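Local coordinates for CurM Sulfotransferase (Moorea producta, PDB 4GBM), which probably transfers a sulfonate group from the donor PAPS to a polyketide intermediate during curacin biosynthesis, leaving PAP (adenosine-3'-5'-diphosphate), at residues Ser40-Ser45 and Ser266-Asn271; Thr46-Met51 and Gln230-Leu235; Leu224-Gln229 and Ser281-Trp286. The protein carries 2 engineered substitutions. All coordinates share one frame; numbering follows the deposited sequence.

How the interactions relate
The three contacts use just four regions of the chain, in the order 40-45, 46-51, 224-229, 230-235, 266-271 and 281-286, with the first four segments forming two continuous runs. Interaction 1 joins the loop after strand 35-39 to a late loop. Interaction 2 pairs helix 45-53 with helix 228-239, and interaction 3 sets the end of helix 221-226 against the segment 281-286. Interactions 2 and 3 have centres about 12 Å apart and share helix 228-239; each lies about 16 Å from interaction 1, centre to centre. All three touch the same nucleotide, so one nucleotide site is assembled from the parallel-sheet core and the C-terminal loops.

Interaction 1 (Ser40-Ser45 and Ser266-Asn271). With ZN (zinc ion), chain C; A3P (adenosine-3'-5'-diphosphate), chain G.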
loop_
_atom_site.group_PDB
_atom_site.type_symbol
_atom_site.label_atom_id
_atom_site.label_comp_id
_atom_site.label_asym_id
_atom_site.label_seq_id
_atom_site.Cartn_x
_atom_site.Cartn_y
_atom_site.Cartn_z
ATOM N N SER A 40 6.484 3.780 -2.442
ATOM C CA SER A 40 7.688 3.103 -1.976
ATOM C C SER A 40 7.398 2.507 -0.598
ATOM O O SER A 40 6.526 3.006 0.120
ATOM C CB SER A 40 8.836 4.118 -1.884
ATOM O OG SER A 40 9.923 3.641 -1.105
ATOM N N PRO A 41 8.130 1.446 -0.205
ATOM C CA PRO A 41 8.077 1.002 1.191
ATOM C C PRO A 41 8.330 2.153 2.175
ATOM O O PRO A 41 9.008 3.127 1.831
ATOM C CB PRO A 41 9.249 0.012 1.260
ATOM C CG PRO A 41 9.235 -0.615 -0.085
ATOM C CD PRO A 41 8.973 0.545 -1.020
ATOM N N ARG A 42 7.784 2.027 3.383
ATOM C CA ARG A 42 8.051 2.932 4.525
ATOM C C ARG A 42 7.527 4.361 4.336
ATOM O O ARG A 42 8.057 5.308 4.925
ATOM C CB ARG A 42 9.564 2.959 4.906
ATOM C CG ARG A 42 10.284 1.610 4.853
ATOM C CD ARG A 42 9.533 0.541 5.635
ATOM N NE ARG A 42 9.374 0.870 7.055
ATOM C CZ ARG A 42 8.724 0.090 7.913
ATOM N NH1 ARG A 42 8.635 0.430 9.194
ATOM N NH2 ARG A 42 8.164 -1.038 7.483
ATOM N N SER A 43 6.479 4.514 3.527
ATOM C CA SER A 43 5.964 5.845 3.182
ATOM C C SER A 43 4.682 6.218 3.910
ATOM O O SER A 43 4.044 7.217 3.565
ATOM C CB SER A 43 5.756 5.956 1.666
ATOM O OG SER A 43 6.990 5.793 0.982
ATOM N N GLY A 44 4.322 5.432 4.927
ATOM C CA GLY A 44 3.073 5.638 5.668
ATOM C C GLY A 44 1.864 5.037 4.963
ATOM O O GLY A 44 0.725 5.467 5.196
ATOM N N SER A 45 2.103 4.046 4.102
ATOM C CA SER A 45 1.004 3.437 3.323
ATOM C C SER A 45 -0.013 2.718 4.211
ATOM O O SER A 45 -1.215 2.792 3.953
ATOM C CB SER A 45 1.540 2.508 2.217
ATOM O OG SER A 45 2.137 1.339 2.762
ATOM N N SER A 266 3.002 -8.397 6.301
ATOM C CA SER A 266 3.427 -9.188 5.159
ATOM C C SER A 266 4.933 -9.186 5.061
ATOM O O SER A 266 5.572 -10.196 5.386
ATOM C CB SER A 266 2.794 -8.659 3.864
ATOM O OG SER A 266 1.396 -8.873 3.890
ATOM N N ILE A 267 5.492 -8.049 4.645
ATOM C CA ILE A 267 6.924 -7.951 4.346
ATOM C C ILE A 267 7.780 -7.373 5.465
ATOM O O ILE A 267 8.929 -7.774 5.627
ATOM C CB ILE A 267 7.198 -7.197 3.027
ATOM C CG1 ILE A 267 6.677 -5.754 3.089
ATOM C CG2 ILE A 267 6.570 -7.949 1.853
ATOM C CD1 ILE A 267 7.337 -4.810 2.089
ATOM N N SER A 268 7.229 -6.426 6.219
ATOM C CA SER A 268 7.908 -5.886 7.392
ATOM C C SER A 268 6.847 -5.443 8.384
ATOM O O SER A 268 5.674 -5.789 8.231
ATOM C CB SER A 268 8.816 -4.712 7.021
ATOM O OG SER A 268 9.638 -4.350 8.121
ATOM N N ASP A 269 7.266 -4.694 9.401
ATOM C CA ASP A 269 6.349 -4.134 10.391
ATOM C C ASP A 269 6.184 -2.648 10.093
ATOM O O ASP A 269 7.170 -1.907 10.127
ATOM C CB ASP A 269 6.912 -4.341 11.808
ATOM C CG ASP A 269 5.891 -4.068 12.906
ATOM O OD1 ASP A 269 4.835 -3.471 12.611
ATOM O OD2 ASP A 269 6.144 -4.463 14.070
ATOM N N PRO A 270 4.945 -2.208 9.785
ATOM C CA PRO A 270 4.739 -0.772 9.534
ATOM C C PRO A 270 4.797 0.066 10.809
ATOM O O PRO A 270 4.793 1.296 10.735
ATOM C CB PRO A 270 3.342 -0.717 8.911
ATOM C CG PRO A 270 2.644 -1.929 9.412
ATOM C CD PRO A 270 3.715 -2.995 9.566
ATOM N N ASN A 271 4.833 -0.608 11.962
ATOM C CA ASN A 271 4.966 0.037 13.274
ATOM C C ASN A 271 3.771 0.909 13.640
ATOM O O ASN A 271 3.858 1.770 14.517
ATOM C CB ASN A 271 6.282 0.820 13.387
ATOM C CG ASN A 271 7.502 -0.076 13.265
ATOM O OD1 ASN A 271 7.516 -1.208 13.767
ATOM N ND2 ASN A 271 8.540 0.425 12.591
HETATM ZN ZN ZN C . 3.356 -3.524 13.971
HETATM P P1 A3P G . 8.935 3.628 10.806
HETATM O O1P A3P G . 10.033 2.673 10.412
HETATM O O2P A3P G . 8.056 3.108 11.916
HETATM O O3P A3P G . 9.420 5.039 10.991
HETATM P P2 A3P G . 4.517 1.704 5.439
HETATM O O4P A3P G . 4.387 2.256 4.055
HETATM O O5P A3P G . 5.517 0.596 5.605
HETATM O O6P A3P G . 3.187 1.413 6.082
HETATM O "O5'" A3P G . 5.165 2.914 6.296
HETATM C "C5'" A3P G . 5.638 2.655 7.622
HETATM C "C4'" A3P G . 5.940 3.999 8.238
HETATM O "O4'" A3P G . 4.704 4.678 8.491
HETATM C "C3'" A3P G . 6.583 3.884 9.606
HETATM O "O3'" A3P G . 7.996 3.666 9.478
HETATM C "C2'" A3P G . 6.210 5.228 10.221
HETATM O "O2'" A3P G . 7.186 6.224 9.907
HETATM C "C1'" A3P G . 4.894 5.608 9.549
HETATM N N9 A3P G . 3.769 5.483 10.511
HETATM C C8 A3P G . 3.218 4.352 10.998
HETATM N N7 A3P G . 2.224 4.629 11.884
HETATM C C5 A3P G . 2.145 5.974 11.966
HETATM C C6 A3P G . 1.317 6.957 12.705
HETATM N N6 A3P G . 0.346 6.529 13.549
HETATM N N1 A3P G . 1.570 8.276 12.494
HETATM C C2 A3P G . 2.526 8.709 11.642
HETATM N N3 A3P G . 3.308 7.866 10.934
HETATM C C4 A3P G . 3.152 6.528 11.059
#
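R42 reaches from the loop after strand 35-39 to the backbone carbonyl of D269, passing along the bound nucleotide on the way. From CB, the chain keeps CG opposite its own carbonyl carbon (chi1 -40°) and then bends twice, at chi2 and chi3, which turns the guanidinium group toward the segment 266-271. CD comes 4.0 Å from O5P of the 5'-phosphate. NE finds its partner elsewhere, in the hydroxyl of S172. One face of the flat group around CZ is covered by C5' of the nucleotide.

At the tip, NH1 and NH2 converge on one acceptor: D269 O lies 2.9 Å from NH1 and 3.0 Å from NH2, almost in the guanidinium plane. NH1 also donates to O1P of the 3'-phosphate, at 2.9 Å and nearly straight (168°). The loop supporting this arginine is the 5'-phosphosulfate-binding loop of sulfotransferases, their counterpart of the P-loop. Here O5' of the nucleotide accepts from the backbone N of G44. The hydroxyl OG of S45 lies 2.8 Å from O4P, which its backbone N bonds as well.

Across the site N271 ND2 reaches O2P at 2.8 Å, so the 3'-phosphate is held from both segments. N271 is itself positioned by an Asx turn, its backbone N bonding OD1 of D269. That same oxygen binds a zinc ion at 2.0 Å, with H261 as a further ligand.

Interaction 2 (Thr46-Met51 and Gln230-Leu235). With A3P (adenosine-3'-5'-diphosphate), chain G.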
loop_
_atom_site.group_PDB
_atom_site.type_symbol
_atom_site.label_atom_id
_atom_site.label_comp_id
_atom_site.label_asym_id
_atom_site.label_seq_id
_atom_site.Cartn_x
_atom_site.Cartn_y
_atom_site.Cartn_z
ATOM N N THR A 46 0.465 2.050 5.262
ATOM C CA THR A 46 -0.428 1.343 6.187
ATOM C C THR A 46 -1.291 2.343 6.947
ATOM O O THR A 46 -2.513 2.172 7.049
ATOM C CB THR A 46 0.348 0.416 7.143
ATOM O OG1 THR A 46 1.129 -0.501 6.375
ATOM C CG2 THR A 46 -0.618 -0.366 8.046
ATOM N N LEU A 47 -0.664 3.394 7.470
ATOM C CA LEU A 47 -1.437 4.466 8.105
ATOM C C LEU A 47 -2.561 4.961 7.188
ATOM O O LEU A 47 -3.717 5.029 7.605
ATOM C CB LEU A 47 -0.527 5.626 8.498
ATOM C CG LEU A 47 -1.241 6.878 9.020
ATOM C CD1 LEU A 47 -1.924 6.621 10.368
ATOM C CD2 LEU A 47 -0.221 8.003 9.139
ATOM N N LEU A 48 -2.225 5.279 5.944
ATOM C CA LEU A 48 -3.240 5.752 5.007
ATOM C C LEU A 48 -4.349 4.722 4.762
ATOM O O LEU A 48 -5.541 5.064 4.795
ATOM C CB LEU A 48 -2.598 6.201 3.689
ATOM C CG LEU A 48 -3.593 6.732 2.652
ATOM C CD1 LEU A 48 -4.379 7.950 3.162
ATOM C CD2 LEU A 48 -2.855 7.072 1.358
ATOM N N ARG A 49 -3.976 3.464 4.538
ATOM C CA ARG A 49 -5.009 2.454 4.271
ATOM C C ARG A 49 -5.915 2.254 5.482
ATOM O O ARG A 49 -7.114 2.035 5.330
ATOM C CB ARG A 49 -4.412 1.144 3.728
ATOM C CG ARG A 49 -3.953 0.117 4.756
ATOM C CD ARG A 49 -5.062 -0.875 5.136
ATOM N NE ARG A 49 -4.583 -1.766 6.191
ATOM C CZ ARG A 49 -5.345 -2.298 7.141
ATOM N NH1 ARG A 49 -4.782 -3.068 8.069
ATOM N NH2 ARG A 49 -6.659 -2.059 7.182
ATOM N N VAL A 50 -5.350 2.392 6.679
ATOM C CA VAL A 50 -6.123 2.256 7.922
ATOM C C VAL A 50 -7.067 3.448 8.124
ATOM O O VAL A 50 -8.207 3.268 8.544
ATOM C CB VAL A 50 -5.205 2.017 9.151
ATOM C CG1 VAL A 50 -6.004 2.051 10.455
ATOM C CG2 VAL A 50 -4.492 0.665 9.018
ATOM N N MET A 51 -6.599 4.656 7.816
ATOM C CA MET A 51 -7.485 5.827 7.811
ATOM C C MET A 51 -8.687 5.582 6.908
ATOM O O MET A 51 -9.831 5.784 7.318
ATOM C CB MET A 51 -6.746 7.076 7.356
ATOM C CG MET A 51 -5.733 7.572 8.362
ATOM S SD MET A 51 -4.606 8.725 7.555
ATOM C CE MET A 51 -3.888 9.568 8.925
ATOM N N GLN A 230 -6.854 18.447 5.937
ATOM C CA GLN A 230 -6.753 19.016 4.591
ATOM C C GLN A 230 -6.458 17.936 3.552
ATOM O O GLN A 230 -7.092 17.894 2.496
ATOM C CB GLN A 230 -5.682 20.115 4.545
ATOM C CG GLN A 230 -5.433 20.716 3.165
ATOM C CD GLN A 230 -4.269 21.691 3.154
ATOM O OE1 GLN A 230 -3.163 21.343 2.746
ATOM N NE2 GLN A 230 -4.512 22.913 3.608
ATOM N N VAL A 231 -5.504 17.056 3.854
ATOM C CA VAL A 231 -5.135 15.996 2.922
ATOM C C VAL A 231 -6.314 15.069 2.654
ATOM O O VAL A 231 -6.615 14.756 1.499
ATOM C CB VAL A 231 -3.910 15.197 3.424
ATOM C CG1 VAL A 231 -3.692 13.929 2.600
ATOM C CG2 VAL A 231 -2.677 16.088 3.410
ATOM N N LEU A 232 -6.993 14.657 3.720
ATOM C CA LEU A 232 -8.093 13.707 3.586
ATOM C C LEU A 232 -9.325 14.334 2.937
ATOM O O LEU A 232 -10.040 13.657 2.201
ATOM C CB LEU A 232 -8.434 13.061 4.939
ATOM C CG LEU A 232 -7.395 12.064 5.463
ATOM C CD1 LEU A 232 -7.554 11.888 6.973
ATOM C CD2 LEU A 232 -7.496 10.735 4.740
ATOM N N SER A 233 -9.552 15.626 3.177
ATOM C CA SER A 233 -10.668 16.325 2.540
ATOM C C SER A 233 -10.460 16.401 1.027
ATOM O O SER A 233 -11.384 16.138 0.250
ATOM C CB SER A 233 -10.857 17.723 3.134
ATOM O OG SER A 233 -11.967 18.368 2.540
ATOM N N GLN A 234 -9.238 16.738 0.616
ATOM C CA GLN A 234 -8.890 16.785 -0.803
ATOM C C GLN A 234 -8.935 15.397 -1.444
ATOM O O GLN A 234 -9.341 15.259 -2.604
ATOM C CB GLN A 234 -7.519 17.441 -1.003
ATOM C CG GLN A 234 -7.523 18.930 -0.658
ATOM C CD GLN A 234 -6.171 19.605 -0.847
ATOM O OE1 GLN A 234 -5.242 19.029 -1.410
ATOM N NE2 GLN A 234 -6.061 20.843 -0.371
ATOM N N LEU A 235 -8.523 14.377 -0.690
ATOM C CA LEU A 235 -8.606 12.989 -1.165
ATOM C C LEU A 235 -10.065 12.561 -1.350
ATOM O O LEU A 235 -10.405 11.888 -2.330
ATOM C CB LEU A 235 -7.877 12.037 -0.206
ATOM C CG LEU A 235 -7.954 10.545 -0.558
ATOM C CD1 LEU A 235 -7.332 10.286 -1.930
ATOM C CD2 LEU A 235 -7.274 9.720 0.517
HETATM P P1 A3P G . 8.935 3.628 10.806
HETATM O O1P A3P G . 10.033 2.673 10.412
HETATM O O2P A3P G . 8.056 3.108 11.916
HETATM O O3P A3P G . 9.420 5.039 10.991
HETATM P P2 A3P G . 4.517 1.704 5.439
HETATM O O4P A3P G . 4.387 2.256 4.055
HETATM O O5P A3P G . 5.517 0.596 5.605
HETATM O O6P A3P G . 3.187 1.413 6.082
HETATM O "O5'" A3P G . 5.165 2.914 6.296
HETATM C "C5'" A3P G . 5.638 2.655 7.622
HETATM C "C4'" A3P G . 5.940 3.999 8.238
HETATM O "O4'" A3P G . 4.704 4.678 8.491
HETATM C "C3'" A3P G . 6.583 3.884 9.606
HETATM O "O3'" A3P G . 7.996 3.666 9.478
HETATM C "C2'" A3P G . 6.210 5.228 10.221
HETATM O "O2'" A3P G . 7.186 6.224 9.907
HETATM C "C1'" A3P G . 4.894 5.608 9.549
HETATM N N9 A3P G . 3.769 5.483 10.511
HETATM C C8 A3P G . 3.218 4.352 10.998
HETATM N N7 A3P G . 2.224 4.629 11.884
HETATM C C5 A3P G . 2.145 5.974 11.966
HETATM C C6 A3P G . 1.317 6.957 12.705
HETATM N N6 A3P G . 0.346 6.529 13.549
HETATM N N1 A3P G . 1.570 8.276 12.494
HETATM C C2 A3P G . 2.526 8.709 11.642
HETATM N N3 A3P G . 3.308 7.866 10.934
HETATM C C4 A3P G . 3.152 6.528 11.059
#
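L232, projecting from helix 228-239, rests its two methyls against two residues one turn apart on helix 45-53. Its CD1 meets the sulfur SD of M51 at 4.4 Å, and its CD2 meets CD1 of L48 at 4.5 Å, so the fork of the leucine spans the ridge that L48 and M51 form. CD1 of L48 in turn lies in the notch between CD2 of L232 and CD2 of L235, 4.3 Å from the latter. With CG turned opposite its backbone N (chi1 -179°), L48 extends far enough to reach both.

The helices themselves stay well apart. The axes of the two segments come no closer than 12.7 Å and cross at -61°, and the leucine and methionine ends span the interval. Neighbours complete the layer: L224 packs on both L48 and M51, while I160 of the central sheet touches L48 and L235.

On the nucleotide side of helix 45-53, the first turn holds the 5'-phosphate, T46 N bonding O6P at 2.9 Å and T46 OG1 bonding it at 2.8 Å; L47 lays its methyls against the adenine. Between the two helices, by contrast, no hydrogen bond passes. Contacts of methyl and sulfur alone have little directionality, which is consistent with a contact held by fit and burial of apolar surface, shared with L224 and I160, and not by any directional bond.

Interaction 3 (Leu224-Gln229 and Ser281-Trp286); sequences LVKKPQ and SLADKW. With A3P (adenosine-3'-5'-diphosphate), chain G.
V225 and K226, at the end of helix 221-226, meet A283 and D284 through two kinds of interaction that lie side by side. The apolar part centres on A283, whose CB points at the helix end. CB of A283 comes 3.6 Å from CG2 of V225 and 3.9 Å from CG of K226, so the small methyl sits in the notch formed by a valine branch and the aliphatic stem of a lysine.

The charged part lies farther along the same lysine. Bent at chi3 (148°), K226 carries its amino group past A283 to the carboxylate of D284, and the two side chains cross at about a right angle. NZ of K226 lies 2.8 Å from OD1 of D284, which it meets on the syn side and 20° out of the carboxylate plane. A weak bond from NZ of K226 to OD2 of D284, at 3.2 Å, makes the grip on the carboxylate unequal. K287 lies in a long, weak ion pair with OD2. This salt bridge sits toward the outside of the contact, with V225 and A283 buried beneath.

A third set of contacts turns toward the nucleotide. V225 divides its two methyls: while CG2 serves A283, CG1 lies 3.7 Å from C2 of the adenine. From the other segment, CD2 of L282 approaches the ribose hydroxyl O2' at 3.5 Å. Both segments thus contribute apolar walls to the nucleotide pocket.

In the fold, helix 221-226 follows edge strand 216-220 and leads through K227 directly into helix 228-239. V225 also packs on L47 of helix 45-53. The loop segment 281-286 is tied down in turn by R164, which bonds the carbonyl of L282, and by W286, whose ring stacks with H165 and touches helix 166-175.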
loop_
_atom_site.group_PDB
_atom_site.type_symbol
_atom_site.label_atom_id
_atom_site.label_comp_id
_atom_site.label_asym_id
_atom_site.label_seq_id
_atom_site.Cartn_x
_atom_site.Cartn_y
_atom_site.Cartn_z
ATOM N N LEU A 224 0.276 14.479 4.983
ATOM C CA LEU A 224 -0.694 13.562 5.584
ATOM C C LEU A 224 -0.667 13.602 7.108
ATOM O O LEU A 224 -1.721 13.631 7.750
ATOM C CB LEU A 224 -0.458 12.123 5.101
ATOM C CG LEU A 224 -1.387 11.041 5.676
ATOM C CD1 LEU A 224 -2.834 11.294 5.260
ATOM C CD2 LEU A 224 -0.922 9.661 5.231
ATOM N N VAL A 225 0.530 13.600 7.691
ATOM C CA VAL A 225 0.611 13.539 9.151
ATOM C C VAL A 225 0.584 14.909 9.838
ATOM O O VAL A 225 0.190 15.008 11.009
ATOM C CB VAL A 225 1.779 12.651 9.658
ATOM C CG1 VAL A 225 1.661 11.241 9.069
ATOM C CG2 VAL A 225 3.142 13.269 9.319
ATOM N N LYS A 226 0.993 15.956 9.121
ATOM C CA LYS A 226 0.938 17.328 9.666
ATOM C C LYS A 226 -0.418 18.012 9.492
ATOM O O LYS A 226 -0.828 18.812 10.350
ATOM C CB LYS A 226 2.020 18.209 9.047
ATOM C CG LYS A 226 3.430 17.907 9.532
ATOM C CD LYS A 226 4.426 18.782 8.789
ATOM C CE LYS A 226 5.619 19.125 9.641
ATOM N NZ LYS A 226 6.436 20.177 8.969
ATOM N N LYS A 227 -1.080 17.724 8.372
ATOM C CA LYS A 227 -2.374 18.329 8.036
ATOM C C LYS A 227 -3.357 17.258 7.535
ATOM O O LYS A 227 -3.860 17.351 6.407
ATOM C CB LYS A 227 -2.192 19.406 6.959
ATOM C CG LYS A 227 -1.302 20.582 7.354
ATOM C CD LYS A 227 -1.271 21.645 6.255
ATOM C CE LYS A 227 -0.651 21.114 4.962
ATOM N NZ LYS A 227 -0.767 22.097 3.843
ATOM N N PRO A 228 -3.640 16.235 8.364
ATOM C CA PRO A 228 -4.497 15.148 7.884
ATOM C C PRO A 228 -5.889 15.604 7.439
ATOM O O PRO A 228 -6.409 15.059 6.469
ATOM C CB PRO A 228 -4.575 14.183 9.081
ATOM C CG PRO A 228 -4.189 15.015 10.269
ATOM C CD PRO A 228 -3.205 16.022 9.760
ATOM N N GLN A 229 -6.475 16.595 8.110
ATOM C CA GLN A 229 -7.800 17.089 7.717
ATOM C C GLN A 229 -7.812 17.586 6.270
ATOM O O GLN A 229 -8.668 17.187 5.478
ATOM C CB GLN A 229 -8.279 18.204 8.651
ATOM C CG GLN A 229 -9.633 18.771 8.245
ATOM C CD GLN A 229 -9.896 20.162 8.798
ATOM O OE1 GLN A 229 -9.217 20.622 9.719
ATOM N NE2 GLN A 229 -10.893 20.838 8.239
ATOM N N SER A 281 5.191 14.092 14.280
ATOM C CA SER A 281 6.624 14.250 14.535
ATOM C C SER A 281 7.485 13.472 13.564
ATOM O O SER A 281 8.680 13.752 13.434
ATOM C CB SER A 281 6.971 13.839 15.967
ATOM O OG SER A 281 6.190 14.580 16.878
ATOM N N LEU A 282 6.884 12.497 12.885
ATOM C CA LEU A 282 7.635 11.653 11.959
ATOM C C LEU A 282 7.841 12.315 10.591
ATOM O O LEU A 282 8.657 11.851 9.786
ATOM C CB LEU A 282 6.951 10.292 11.813
ATOM C CG LEU A 282 7.254 9.241 12.897
ATOM C CD1 LEU A 282 7.185 9.780 14.319
ATOM C CD2 LEU A 282 6.336 8.031 12.739
ATOM N N ALA A 283 7.120 13.403 10.335
ATOM C CA ALA A 283 7.236 14.106 9.046
ATOM C C ALA A 283 8.619 14.713 8.819
ATOM O O ALA A 283 9.252 14.446 7.797
ATOM C CB ALA A 283 6.167 15.189 8.923
ATOM N N ASP A 284 9.077 15.512 9.780
ATOM C CA ASP A 284 10.264 16.363 9.608
ATOM C C ASP A 284 11.590 15.661 9.874
ATOM O O ASP A 284 12.630 16.322 9.943
ATOM C CB ASP A 284 10.182 17.588 10.531
ATOM C CG ASP A 284 9.208 18.651 10.041
ATOM O OD1 ASP A 284 8.701 18.561 8.906
ATOM O OD2 ASP A 284 8.957 19.601 10.812
ATOM N N LYS A 285 11.568 14.338 10.020
ATOM C CA LYS A 285 12.787 13.589 10.350
ATOM C C LYS A 285 13.894 13.797 9.327
ATOM O O LYS A 285 15.072 13.803 9.683
ATOM C CB LYS A 285 12.476 12.105 10.528
ATOM C CG LYS A 285 11.730 11.842 11.835
ATOM C CD LYS A 285 11.241 10.409 11.940
ATOM C CE LYS A 285 12.358 9.457 12.328
ATOM N NZ LYS A 285 11.777 8.170 12.806
ATOM N N TRP A 286 13.507 14.008 8.072
ATOM C CA TRP A 286 14.466 14.247 6.993
ATOM C C TRP A 286 15.344 15.481 7.221
ATOM O O TRP A 286 16.427 15.579 6.645
ATOM C CB TRP A 286 13.748 14.361 5.645
ATOM C CG TRP A 286 12.781 15.505 5.564
ATOM C CD1 TRP A 286 11.446 15.472 5.875
ATOM C CD2 TRP A 286 13.060 16.853 5.149
ATOM N NE1 TRP A 286 10.883 16.702 5.675
ATOM C CE2 TRP A 286 11.845 17.572 5.234
ATOM C CE3 TRP A 286 14.216 17.524 4.715
ATOM C CZ2 TRP A 286 11.748 18.928 4.902
ATOM C CZ3 TRP A 286 14.118 18.875 4.382
ATOM C CH2 TRP A 286 12.891 19.563 4.485
HETATM P P1 A3P G . 8.935 3.628 10.806
HETATM O O1P A3P G . 10.033 2.673 10.412
HETATM O O2P A3P G . 8.056 3.108 11.916
HETATM O O3P A3P G . 9.420 5.039 10.991
HETATM P P2 A3P G . 4.517 1.704 5.439
HETATM O O4P A3P G . 4.387 2.256 4.055
HETATM O O5P A3P G . 5.517 0.596 5.605
HETATM O O6P A3P G . 3.187 1.413 6.082
HETATM O "O5'" A3P G . 5.165 2.914 6.296
HETATM C "C5'" A3P G . 5.638 2.655 7.622
HETATM C "C4'" A3P G . 5.940 3.999 8.238
HETATM O "O4'" A3P G . 4.704 4.678 8.491
HETATM C "C3'" A3P G . 6.583 3.884 9.606
HETATM O "O3'" A3P G . 7.996 3.666 9.478
HETATM C "C2'" A3P G . 6.210 5.228 10.221
HETATM O "O2'" A3P G . 7.186 6.224 9.907
HETATM C "C1'" A3P G . 4.894 5.608 9.549
HETATM N N9 A3P G . 3.769 5.483 10.511
HETATM C C8 A3P G . 3.218 4.352 10.998
HETATM N N7 A3P G . 2.224 4.629 11.884
HETATM C C5 A3P G . 2.145 5.974 11.966
HETATM C C6 A3P G . 1.317 6.957 12.705
HETATM N N6 A3P G . 0.346 6.529 13.549
HETATM N N1 A3P G . 1.570 8.276 12.494
HETATM C C2 A3P G . 2.526 8.709 11.642
HETATM N N3 A3P G . 3.308 7.866 10.934
HETATM C C4 A3P G . 3.152 6.528 11.059
#